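Local coordinates for orotidine 5'-phosphate decarboxylase (Streptomyces avermitilis, PDB 3V75), which probably catalyses the decarboxylation of orotidine 5'-phosphate to UMP, the last step of de novo UMP biosynthesis, at residues 28-33 with 111-116; 55-60 with 64-69; 70-75 with 101-106; 159-164 with 169-174. One frame throughout, in Å; residues are numbered along the deposited sequence. Where two conformers were deposited one is given.

All four contacts belong to one TIM barrel. Contacts 1 and 4 reach the same parallel sheet and meet where V115 CG2 lies 3.9 Å from F172 CE1. Contact 3 backs onto contact 1 through V104, whose CG2 is 3.8 Å from M116 CE, the methyl of a selenomethionine. Contacts 2 and 3 share helix 61-75, and W55 CH2 packs 3.6 Å from V71 CG2. Contacts 2 and 4 lie on opposite sides of the chain's centre, with centres about 31 Å apart. The predicted proton donor, K119, follows contact 1 on strand 113-120. Its side chain is about 11 Å from that of L171 in contact 4.

Contact 1. Residues 28-33 with 111-116; sequences GARLSR and GALVVM
L113 pushes its side chain against helix 27-38, where L31 and R30 receive it. CB of L113 points toward the helix. It serves as a stem, as does CG, and the touching is left to the two methyls. With CG anti to the carbonyl carbon (chi1 -64°), the branch spreads so that each methyl meets a different residue. CD1 presses on the backbone of the helix, 3.6 Å from L31 CA and 3.9 Å from L31 N. The same methyl lies 4.0 Å from L31 CD1, with the two leucines meeting at an oblique angle. L113 opens strand 113-120 of the TIM barrel, and helix 27-38 lies at this N-terminal end of the strands. L31 also touches V81 on the neighbouring strand. The other methyl of L113, CD2, sits 3.4 Å from R30 NH1. It approaches the guanidinium obliquely. R30 bends at chi3 (-63°) to bring its head here, and several acceptors hold it. NH1 forms a salt bridge with D144, NE binds the carbonyl of E25, and NH2 binds the carbonyl of G168. D144 also accepts from V114 N, which ties the arginine to the strand next to L113.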
loop_
_atom_site.group_PDB
_atom_site.type_symbol
_atom_site.label_atom_id
_atom_site.label_comp_id
_atom_site.label_asym_id
_atom_site.label_seq_id
_atom_site.Cartn_x
_atom_site.Cartn_y
_atom_site.Cartn_z
ATOM N N GLY A 28 9.902 1.571 -20.394
ATOM C CA GLY A 28 8.965 1.309 -21.488
ATOM C C GLY A 28 9.704 0.630 -22.642
ATOM O O GLY A 28 9.197 -0.353 -23.241
ATOM N N ALA A 29 10.896 1.130 -22.977
ATOM C CA ALA A 29 11.697 0.537 -24.027
ATOM C C ALA A 29 12.166 -0.872 -23.651
ATOM O O ALA A 29 12.149 -1.794 -24.495
ATOM C CB ALA A 29 12.915 1.423 -24.340
ATOM N N ARG A 30 12.626 -1.060 -22.413
ATOM C CA ARG A 30 13.107 -2.385 -22.004
ATOM C C ARG A 30 11.959 -3.400 -22.006
ATOM O O ARG A 30 12.156 -4.559 -22.406
ATOM C CB ARG A 30 13.777 -2.310 -20.624
ATOM C CG ARG A 30 15.050 -1.441 -20.649
ATOM C CD ARG A 30 15.839 -1.563 -19.328
ATOM N NE ARG A 30 15.076 -1.072 -18.171
ATOM C CZ ARG A 30 14.718 -1.808 -17.118
ATOM N NH1 ARG A 30 15.034 -3.106 -17.058
ATOM N NH2 ARG A 30 14.026 -1.263 -16.124
ATOM N N LEU A 31 10.787 -2.966 -21.568
ATOM C CA LEU A 31 9.612 -3.843 -21.510
ATOM C C LEU A 31 9.181 -4.238 -22.946
ATOM O O LEU A 31 8.893 -5.403 -23.221
ATOM C CB LEU A 31 8.484 -3.120 -20.782
ATOM C CG LEU A 31 7.127 -3.833 -20.867
ATOM C CD1 LEU A 31 7.226 -5.181 -20.120
ATOM C CD2 LEU A 31 6.045 -2.994 -20.297
ATOM N N SER A 32 9.121 -3.258 -23.850
ATOM C CA SER A 32 8.749 -3.509 -25.250
ATOM C C SER A 32 9.707 -4.550 -25.842
ATOM O O SER A 32 9.267 -5.525 -26.509
ATOM C CB SER A 32 8.810 -2.197 -26.055
ATOM O OG SER A 32 8.469 -2.419 -27.419
ATOM N N ARG A 33 11.009 -4.387 -25.603
ATOM C CA ARG A 33 11.996 -5.347 -26.109
ATOM C C ARG A 33 11.834 -6.732 -25.475
ATOM O O ARG A 33 11.936 -7.755 -26.186
ATOM C CB ARG A 33 13.424 -4.780 -25.906
ATOM C CG ARG A 33 14.570 -5.720 -26.243
ATOM C CD ARG A 33 15.916 -4.949 -26.459
ATOM N NE ARG A 33 15.694 -3.523 -26.790
ATOM C CZ ARG A 33 15.780 -2.535 -25.889
ATOM N NH1 ARG A 33 16.080 -2.845 -24.620
ATOM N NH2 ARG A 33 15.560 -1.245 -26.239
ATOM N N GLY A 111 17.381 -12.329 -16.137
ATOM C CA GLY A 111 16.985 -11.520 -17.274
ATOM C C GLY A 111 15.489 -11.254 -17.391
ATOM O O GLY A 111 15.059 -10.634 -18.373
ATOM N N ALA A 112 14.704 -11.672 -16.402
ATOM C CA ALA A 112 13.285 -11.335 -16.382
ATOM C C ALA A 112 13.109 -9.929 -15.803
ATOM O O ALA A 112 13.875 -9.535 -14.906
ATOM C CB ALA A 112 12.518 -12.307 -15.551
ATOM N N LEU A 113 12.149 -9.172 -16.325
ATOM C CA LEU A 113 11.769 -7.916 -15.688
ATOM C C LEU A 113 10.920 -8.257 -14.491
ATOM O O LEU A 113 10.205 -9.261 -14.506
ATOM C CB LEU A 113 10.983 -7.044 -16.670
ATOM C CG LEU A 113 11.822 -6.625 -17.888
ATOM C CD1 LEU A 113 10.965 -5.824 -18.852
ATOM C CD2 LEU A 113 13.008 -5.768 -17.448
ATOM N N VAL A 114 10.960 -7.424 -13.460
ATOM C CA VAL A 114 10.133 -7.628 -12.274
ATOM C C VAL A 114 9.259 -6.411 -12.004
ATOM O O VAL A 114 9.766 -5.295 -11.823
ATOM C CB VAL A 114 11.000 -7.930 -11.038
ATOM C CG1 VAL A 114 10.141 -7.977 -9.752
ATOM C CG2 VAL A 114 11.740 -9.273 -11.243
ATOM N N VAL A 115 7.955 -6.647 -11.971
ATOM C CA VAL A 115 6.990 -5.654 -11.568
ATOM C C VAL A 115 6.610 -5.978 -10.145
ATOM O O VAL A 115 5.976 -7.013 -9.875
ATOM C CB VAL A 115 5.730 -5.708 -12.466
ATOM C CG1 VAL A 115 4.648 -4.763 -11.921
ATOM C CG2 VAL A 115 6.121 -5.375 -13.887
HETATM N N MSE A 116 6.981 -5.102 -9.212
HETATM C CA MSE A 116 6.649 -5.328 -7.816
HETATM C C MSE A 116 5.183 -4.938 -7.603
HETATM O O MSE A 116 4.822 -3.742 -7.685
HETATM C CB MSE A 116 7.559 -4.509 -6.917
HETATM C CG MSE A 116 7.128 -4.558 -5.459
HETATM SE SE MSE A 116 7.393 -6.327 -4.644
HETATM C CE MSE A 116 9.306 -6.401 -4.825
#

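Contact 2. Residues 55-60 with 64-69; sequences WGLSDD and LERFSR
W55 lies against F67, with the CD2-CE2 side of the phenylalanine over one face of the indole. W55 CH2 in turn lies over one face of the F67 ring. The closest pair is W55 CE2 and F67 CE2 at 3.4 Å. The ring planes are inclined obliquely, at 37°. F67 reaches the indole because its CG is anti to the backbone N (chi1 178°). W55 NE1 donates to the carbonyl of L274, which helps to fix the rotation of the indole. With an alanine at W55, that face of F67 would probably lose its cover and the L274 carbonyl its indole donor. L57 CG lies beside its own backbone N, and the two methyls part between F67 and R66. CD1 meets the edge of the F67 ring and lies 3.8 Å from F67 CB, while L57 CD2 is 3.8 Å from R66 CG. Segment 55-60 leads into helix 61-75, the barrel helix between strands 42-45 and 81-84. D60 is its N-cap, and D60 OD1 accepts from G63 N. S58 OG gives D60 OD1 a second bond of 2.7 Å, from above the carboxylate plane. L64 N donates to D60 O at 2.9 Å, nearly straight at 175°.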
loop_
_atom_site.group_PDB
_atom_site.type_symbol
_atom_site.label_atom_id
_atom_site.label_comp_id
_atom_site.label_asym_id
_atom_site.label_seq_id
_atom_site.Cartn_x
_atom_site.Cartn_y
_atom_site.Cartn_z
ATOM N N TRP A 55 0.837 -27.142 -4.238
ATOM C CA TRP A 55 2.178 -27.658 -4.568
ATOM C C TRP A 55 2.679 -28.659 -3.548
ATOM O O TRP A 55 3.833 -29.088 -3.628
ATOM C CB TRP A 55 3.265 -26.565 -4.658
ATOM C CG TRP A 55 3.155 -25.709 -5.842
ATOM C CD1 TRP A 55 2.005 -25.392 -6.498
ATOM C CD2 TRP A 55 4.207 -25.008 -6.515
ATOM N NE1 TRP A 55 2.271 -24.544 -7.551
ATOM C CE2 TRP A 55 3.618 -24.301 -7.587
ATOM C CE3 TRP A 55 5.591 -24.937 -6.335
ATOM C CZ2 TRP A 55 4.374 -23.500 -8.477
ATOM C CZ3 TRP A 55 6.354 -24.129 -7.240
ATOM C CH2 TRP A 55 5.731 -23.440 -8.282
ATOM N N GLY A 56 1.844 -28.972 -2.552
ATOM C CA GLY A 56 2.243 -29.857 -1.468
ATOM C C GLY A 56 3.270 -29.223 -0.543
ATOM O O GLY A 56 4.099 -29.938 0.048
ATOM N N LEU A 57 3.251 -27.884 -0.439
ATOM C CA LEU A 57 4.190 -27.184 0.449
ATOM C C LEU A 57 3.422 -26.666 1.677
ATOM O O LEU A 57 2.193 -26.460 1.627
ATOM C CB LEU A 57 4.838 -25.978 -0.262
ATOM C CG LEU A 57 5.597 -26.328 -1.535
ATOM C CD1 LEU A 57 5.867 -25.025 -2.292
ATOM C CD2 LEU A 57 6.876 -27.048 -1.196
ATOM N N SER A 58 4.144 -26.437 2.755
ATOM C CA SER A 58 3.522 -25.978 3.992
ATOM C C SER A 58 3.256 -24.474 3.906
ATOM O O SER A 58 3.911 -23.768 3.106
ATOM C CB SER A 58 4.486 -26.243 5.140
ATOM O OG SER A 58 5.805 -25.722 4.830
ATOM N N ASP A 59 2.325 -23.973 4.715
ATOM C CA ASP A 59 1.990 -22.553 4.681
ATOM C C ASP A 59 2.889 -21.812 5.640
ATOM O O ASP A 59 2.462 -21.394 6.732
ATOM C CB ASP A 59 0.529 -22.345 5.062
ATOM C CG ASP A 59 0.126 -20.901 4.995
ATOM O OD1 ASP A 59 0.521 -20.190 4.038
ATOM O OD2 ASP A 59 -0.629 -20.507 5.903
ATOM N N ASP A 60 4.156 -21.711 5.288
ATOM C CA ASP A 60 5.120 -21.064 6.162
ATOM C C ASP A 60 6.253 -20.543 5.338
ATOM O O ASP A 60 6.234 -20.687 4.109
ATOM C CB ASP A 60 5.615 -21.966 7.304
ATOM C CG ASP A 60 6.245 -23.267 6.812
ATOM O OD1 ASP A 60 6.702 -23.344 5.640
ATOM O OD2 ASP A 60 6.299 -24.235 7.621
ATOM N N LEU A 64 7.001 -20.887 1.370
ATOM C CA LEU A 64 7.114 -19.653 0.581
ATOM C C LEU A 64 8.408 -19.621 -0.216
ATOM O O LEU A 64 8.432 -19.303 -1.428
ATOM C CB LEU A 64 7.123 -18.458 1.548
ATOM C CG LEU A 64 7.298 -17.078 0.911
ATOM C CD1 LEU A 64 5.933 -16.610 0.459
ATOM C CD2 LEU A 64 7.826 -16.086 1.975
ATOM N N GLU A 65 9.490 -19.935 0.470
ATOM C CA GLU A 65 10.803 -19.897 -0.129
ATOM C C GLU A 65 10.980 -20.971 -1.224
ATOM O O GLU A 65 11.540 -20.695 -2.291
ATOM C CB GLU A 65 11.841 -20.060 0.960
ATOM C CG GLU A 65 13.253 -20.075 0.489
ATOM C CD GLU A 65 14.219 -20.251 1.676
ATOM O OE1 GLU A 65 13.977 -21.146 2.555
ATOM O OE2 GLU A 65 15.250 -19.531 1.728
ATOM N N ARG A 66 10.514 -22.197 -0.959
ATOM C CA ARG A 66 10.654 -23.264 -1.960
ATOM C C ARG A 66 9.837 -22.949 -3.225
ATOM O O ARG A 66 10.299 -23.162 -4.362
ATOM C CB ARG A 66 10.195 -24.586 -1.353
ATOM C CG ARG A 66 10.314 -25.761 -2.314
ATOM C CD ARG A 66 11.782 -26.002 -2.670
ATOM N NE ARG A 66 12.159 -25.440 -3.983
ATOM C CZ ARG A 66 13.374 -25.580 -4.535
ATOM N NH1 ARG A 66 14.317 -26.261 -3.880
ATOM N NH2 ARG A 66 13.650 -25.106 -5.762
ATOM N N PHE A 67 8.627 -22.443 -3.019
ATOM C CA PHE A 67 7.746 -22.050 -4.126
ATOM C C PHE A 67 8.450 -20.989 -4.985
ATOM O O PHE A 67 8.544 -21.103 -6.219
ATOM C CB PHE A 67 6.461 -21.472 -3.540
ATOM C CG PHE A 67 5.469 -20.982 -4.554
ATOM C CD1 PHE A 67 5.559 -19.698 -5.085
ATOM C CD2 PHE A 67 4.402 -21.788 -4.954
ATOM C CE1 PHE A 67 4.631 -19.235 -6.002
ATOM C CE2 PHE A 67 3.440 -21.317 -5.876
ATOM C CZ PHE A 67 3.568 -20.039 -6.407
ATOM N N SER A 68 8.896 -19.923 -4.330
ATOM C CA SER A 68 9.485 -18.790 -5.035
ATOM C C SER A 68 10.753 -19.196 -5.798
ATOM O O SER A 68 10.959 -18.816 -6.970
ATOM C CB SER A 68 9.765 -17.681 -4.009
ATOM O OG SER A 68 8.533 -17.243 -3.458
ATOM N N ARG A 69 11.584 -19.994 -5.152
ATOM C CA ARG A 69 12.798 -20.453 -5.781
ATOM C C ARG A 69 12.491 -21.284 -7.028
ATOM O O ARG A 69 13.152 -21.132 -8.062
ATOM C CB ARG A 69 13.607 -21.272 -4.767
ATOM C CG ARG A 69 14.841 -21.854 -5.360
ATOM C CD ARG A 69 15.680 -22.536 -4.279
ATOM N NE ARG A 69 16.727 -23.285 -4.958
ATOM C CZ ARG A 69 17.732 -23.876 -4.332
ATOM N NH1 ARG A 69 17.802 -23.781 -2.999
ATOM N NH2 ARG A 69 18.647 -24.546 -5.047
#

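Contact 3. Residues 70-75 with 101-106; sequences TVVEAL and EKTVAE
V72 points from helix 61-75 at T103 and E106 on helix 93-109. Both helices belong to the outer layer of the TIM barrel; strand 81-84 and the short helix 86-90 come between them in the chain. T103 and E106 are three residues apart and flank the tip of the valine. A chi1 of 178° turns V72 CG1 away from the backbone N and leaves CG2 beside it, and the fork therefore opens with one methyl for each partner. CG2 meets T103 CG2 at 3.8 Å, methyl to methyl, along side chains that cross at a slant. It also lies 4.0 Å from T103 O. CG1 turns to E106, whose side chain crosses that of the valine at about a right angle. It touches the base of that residue, 3.9 Å from E106 C and 4.0 Å from E106 CB. Cutting V72 back to a glycine is likely to open a gap between the helices and leave T103 CG2 and the E106 stem without their apolar partner. T103 directs only its methyl to the contact. Its OG1 bonds back to the carbonyl of V99 in its own helix. Toward the solvent, E73 OE2 and E106 OE1 come within 6.4 Å of each other without touching. Any repulsion between them is probably eased by R69, whose NE forms a salt bridge with E73 OE2.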
loop_
_atom_site.group_PDB
_atom_site.type_symbol
_atom_site.label_atom_id
_atom_site.label_comp_id
_atom_site.label_asym_id
_atom_site.label_seq_id
_atom_site.Cartn_x
_atom_site.Cartn_y
_atom_site.Cartn_z
ATOM N N THR A 70 11.508 -22.170 -6.935
ATOM C CA THR A 70 11.178 -23.035 -8.061
ATOM C C THR A 70 10.623 -22.217 -9.218
ATOM O O THR A 70 10.950 -22.489 -10.388
ATOM C CB THR A 70 10.149 -24.097 -7.628
ATOM O OG1 THR A 70 10.808 -25.006 -6.754
ATOM C CG2 THR A 70 9.565 -24.836 -8.842
ATOM N N VAL A 71 9.784 -21.222 -8.912
ATOM C CA VAL A 71 9.217 -20.397 -9.976
ATOM C C VAL A 71 10.315 -19.717 -10.758
ATOM O O VAL A 71 10.313 -19.761 -11.990
ATOM C CB VAL A 71 8.181 -19.362 -9.473
ATOM C CG1 VAL A 71 7.765 -18.417 -10.623
ATOM C CG2 VAL A 71 6.954 -20.097 -8.884
ATOM N N VAL A 72 11.288 -19.113 -10.065
ATOM C CA VAL A 72 12.347 -18.428 -10.801
ATOM C C VAL A 72 13.301 -19.387 -11.497
ATOM O O VAL A 72 13.758 -19.114 -12.614
ATOM C CB VAL A 72 13.105 -17.452 -9.884
ATOM C CG1 VAL A 72 14.230 -16.789 -10.658
ATOM C CG2 VAL A 72 12.113 -16.410 -9.324
ATOM N N GLU A 73 13.601 -20.521 -10.870
ATOM C CA GLU A 73 14.459 -21.502 -11.546
ATOM C C GLU A 73 13.814 -22.018 -12.825
ATOM O O GLU A 73 14.479 -22.151 -13.853
ATOM C CB GLU A 73 14.791 -22.687 -10.634
ATOM C CG GLU A 73 15.748 -22.251 -9.539
ATOM C CD GLU A 73 16.036 -23.317 -8.508
ATOM O OE1 GLU A 73 15.286 -24.340 -8.422
ATOM O OE2 GLU A 73 17.028 -23.135 -7.728
ATOM N N ALA A 74 12.515 -22.316 -12.749
ATOM C CA ALA A 74 11.810 -22.876 -13.901
ATOM C C ALA A 74 11.634 -21.862 -15.002
ATOM O O ALA A 74 11.775 -22.187 -16.184
ATOM C CB ALA A 74 10.421 -23.389 -13.477
ATOM N N LEU A 75 11.292 -20.638 -14.626
ATOM C CA LEU A 75 10.812 -19.651 -15.590
ATOM C C LEU A 75 11.684 -18.411 -15.810
ATOM O O LEU A 75 11.449 -17.682 -16.766
ATOM C CB LEU A 75 9.402 -19.179 -15.169
ATOM C CG LEU A 75 8.331 -20.290 -15.183
ATOM C CD1 LEU A 75 7.014 -19.680 -14.688
ATOM C CD2 LEU A 75 8.182 -20.908 -16.564
ATOM N N GLU A 101 13.209 -10.416 -1.376
ATOM C CA GLU A 101 14.443 -9.794 -1.859
ATOM C C GLU A 101 15.218 -10.738 -2.758
ATOM O O GLU A 101 15.674 -10.354 -3.850
ATOM C CB GLU A 101 15.326 -9.379 -0.667
ATOM C CG GLU A 101 14.761 -8.173 0.078
ATOM C CD GLU A 101 15.441 -7.921 1.412
ATOM O OE1 GLU A 101 15.972 -8.864 2.047
ATOM O OE2 GLU A 101 15.425 -6.730 1.835
ATOM N N LYS A 102 15.397 -11.970 -2.288
ATOM C CA LYS A 102 16.211 -12.944 -3.040
ATOM C C LYS A 102 15.544 -13.313 -4.354
ATOM O O LYS A 102 16.199 -13.472 -5.386
ATOM C CB LYS A 102 16.408 -14.222 -2.239
ATOM C CG LYS A 102 17.217 -14.088 -1.014
ATOM C CD LYS A 102 17.512 -15.496 -0.432
ATOM C CE LYS A 102 16.407 -16.527 -0.813
ATOM N NZ LYS A 102 15.403 -16.750 0.363
ATOM N N THR A 103 14.227 -13.464 -4.301
ATOM C CA THR A 103 13.439 -13.856 -5.460
ATOM C C THR A 103 13.564 -12.813 -6.566
ATOM O O THR A 103 13.790 -13.147 -7.731
ATOM C CB THR A 103 11.955 -14.043 -5.032
ATOM O OG1 THR A 103 11.890 -15.075 -4.035
ATOM C CG2 THR A 103 11.064 -14.447 -6.215
ATOM N N VAL A 104 13.400 -11.538 -6.197
ATOM C CA VAL A 104 13.476 -10.459 -7.163
ATOM C C VAL A 104 14.908 -10.396 -7.728
ATOM O O VAL A 104 15.098 -10.268 -8.947
ATOM C CB VAL A 104 13.096 -9.109 -6.505
ATOM C CG1 VAL A 104 13.465 -7.967 -7.417
ATOM C CG2 VAL A 104 11.606 -9.083 -6.153
ATOM N N ALA A 105 15.919 -10.520 -6.858
ATOM C CA ALA A 105 17.298 -10.480 -7.336
ATOM C C ALA A 105 17.562 -11.616 -8.328
ATOM O O ALA A 105 18.168 -11.396 -9.395
ATOM C CB ALA A 105 18.305 -10.537 -6.165
ATOM N N GLU A 106 17.131 -12.824 -7.981
ATOM C CA GLU A 106 17.405 -13.976 -8.849
ATOM C C GLU A 106 16.654 -13.813 -10.173
ATOM O O GLU A 106 17.189 -14.111 -11.244
ATOM C CB GLU A 106 16.964 -15.271 -8.152
ATOM C CG GLU A 106 17.821 -15.667 -6.974
ATOM C CD GLU A 106 17.088 -16.604 -5.984
ATOM O OE1 GLU A 106 15.913 -17.025 -6.244
ATOM O OE2 GLU A 106 17.685 -16.890 -4.917
#

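Contact 4. Residues 159-164 with 169-174; sequences PAVELA and AGLFVL
L171 fills the apolar centre by pointing its side chain from strand 170-176 at helix 158-167. Its chi1 of -59° folds CG back beside the backbone N, which carries both methyls to the helix surface. CD1 does most of the touching. It lies 3.7 Å from V161 CG2, and the two side chains cross at about a right angle. The same methyl is 3.8 Å from V161 N and 4.1 Å from A160 CB. CD2 reaches A160 CB at 4.2 Å. Further along the helix A164 continues the apolar surface toward the start of the strand. Its CB points at the strand and sits 3.6 Å from A169 O. V161 and A164 also touch F217 on the next strand, so the helix spans two strands of the barrel. At the polar edge the turn between helix and strand is closed by one backbone bond. A169 N donates to A164 O at 2.9 Å, bent to 144° at the hydrogen and tilted from the carbonyl plane. A164 O and A169 O are 3.2 Å apart, two acceptors that do not bond. The axes of 159-164 and 170-174 run roughly antiparallel, at 147°. They form the second half of the beta-alpha-beta unit 145-148, 158-167, 170-176, the right-handed crossover from which a TIM barrel is built.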
loop_
_atom_site.group_PDB
_atom_site.type_symbol
_atom_site.label_atom_id
_atom_site.label_comp_id
_atom_site.label_asym_id
_atom_site.label_seq_id
_atom_site.Cartn_x
_atom_site.Cartn_y
_atom_site.Cartn_z
ATOM N N PRO A 159 7.072 11.932 -6.348
ATOM C CA PRO A 159 8.424 11.447 -5.977
ATOM C C PRO A 159 8.759 10.089 -6.595
ATOM O O PRO A 159 9.939 9.832 -6.922
ATOM C CB PRO A 159 8.364 11.344 -4.432
ATOM C CG PRO A 159 7.285 12.364 -4.043
ATOM C CD PRO A 159 6.252 12.259 -5.163
ATOM N N ALA A 160 7.769 9.214 -6.728
ATOM C CA ALA A 160 8.000 7.902 -7.342
ATOM C C ALA A 160 8.185 8.025 -8.857
ATOM O O ALA A 160 9.036 7.331 -9.432
ATOM C CB ALA A 160 6.830 6.959 -7.038
ATOM N N VAL A 161 7.406 8.889 -9.523
ATOM C CA VAL A 161 7.605 9.141 -10.956
ATOM C C VAL A 161 9.023 9.628 -11.224
ATOM O O VAL A 161 9.712 9.113 -12.124
ATOM C CB VAL A 161 6.589 10.200 -11.506
ATOM C CG1 VAL A 161 6.908 10.572 -12.967
ATOM C CG2 VAL A 161 5.136 9.682 -11.392
ATOM N N GLU A 162 9.482 10.614 -10.453
ATOM C CA GLU A 162 10.798 11.192 -10.714
ATOM C C GLU A 162 11.906 10.172 -10.489
ATOM O O GLU A 162 12.864 10.081 -11.261
ATOM C CB GLU A 162 11.039 12.417 -9.818
ATOM C CG GLU A 162 10.157 13.606 -10.158
ATOM C CD GLU A 162 10.263 14.728 -9.071
ATOM O OE1 GLU A 162 10.860 14.495 -7.972
ATOM O OE2 GLU A 162 9.706 15.843 -9.292
ATOM N N LEU A 163 11.809 9.416 -9.400
ATOM C CA LEU A 163 12.877 8.452 -9.116
ATOM C C LEU A 163 12.859 7.315 -10.126
ATOM O O LEU A 163 13.923 6.854 -10.564
ATOM C CB LEU A 163 12.753 7.916 -7.689
ATOM C CG LEU A 163 13.895 6.979 -7.309
ATOM C CD1 LEU A 163 15.307 7.575 -7.656
ATOM C CD2 LEU A 163 13.807 6.563 -5.813
ATOM N N ALA A 164 11.663 6.877 -10.511
ATOM C CA ALA A 164 11.557 5.863 -11.560
ATOM C C ALA A 164 12.239 6.342 -12.847
ATOM O O ALA A 164 13.028 5.587 -13.458
ATOM C CB ALA A 164 10.121 5.521 -11.821
ATOM N N ALA A 169 13.264 2.809 -14.285
ATOM C CA ALA A 169 12.143 1.994 -13.811
ATOM C C ALA A 169 10.826 2.611 -14.250
ATOM O O ALA A 169 10.793 3.705 -14.845
ATOM C CB ALA A 169 12.180 1.858 -12.289
ATOM N N GLY A 170 9.727 1.911 -13.984
ATOM C CA GLY A 170 8.403 2.406 -14.344
ATOM C C GLY A 170 7.422 2.279 -13.185
ATOM O O GLY A 170 7.759 1.785 -12.095
ATOM N N LEU A 171 6.201 2.736 -13.429
ATOM C CA LEU A 171 5.107 2.566 -12.476
ATOM C C LEU A 171 3.912 1.973 -13.213
ATOM O O LEU A 171 3.776 2.171 -14.430
ATOM C CB LEU A 171 4.647 3.905 -11.871
ATOM C CG LEU A 171 5.714 4.709 -11.103
ATOM C CD1 LEU A 171 5.094 6.071 -10.651
ATOM C CD2 LEU A 171 6.272 3.965 -9.910
ATOM N N PHE A 172 3.050 1.271 -12.465
ATOM C CA PHE A 172 1.699 0.950 -12.941
ATOM C C PHE A 172 0.728 1.522 -11.946
ATOM O O PHE A 172 0.669 1.097 -10.779
ATOM C CB PHE A 172 1.507 -0.556 -13.060
ATOM C CG PHE A 172 2.258 -1.164 -14.243
ATOM C CD1 PHE A 172 3.548 -1.678 -14.079
ATOM C CD2 PHE A 172 1.681 -1.188 -15.528
ATOM C CE1 PHE A 172 4.231 -2.223 -15.163
ATOM C CE2 PHE A 172 2.364 -1.728 -16.594
ATOM C CZ PHE A 172 3.633 -2.248 -16.417
ATOM N N VAL A 173 -0.030 2.514 -12.400
ATOM C CA VAL A 173 -1.006 3.188 -11.552
ATOM C C VAL A 173 -2.329 2.469 -11.651
ATOM O O VAL A 173 -2.800 2.225 -12.758
ATOM C CB VAL A 173 -1.171 4.679 -12.000
ATOM C CG1 VAL A 173 -2.210 5.390 -11.119
ATOM C CG2 VAL A 173 0.211 5.391 -11.928
ATOM N N LEU A 174 -2.950 2.143 -10.516
ATOM C CA LEU A 174 -4.272 1.514 -10.574
ATOM C C LEU A 174 -5.238 2.421 -11.316
ATOM O O LEU A 174 -5.360 3.609 -10.983
ATOM C CB LEU A 174 -4.826 1.285 -9.177
ATOM C CG LEU A 174 -3.977 0.458 -8.219
ATOM C CD1 LEU A 174 -4.640 0.319 -6.870
ATOM C CD2 LEU A 174 -3.676 -0.946 -8.823
#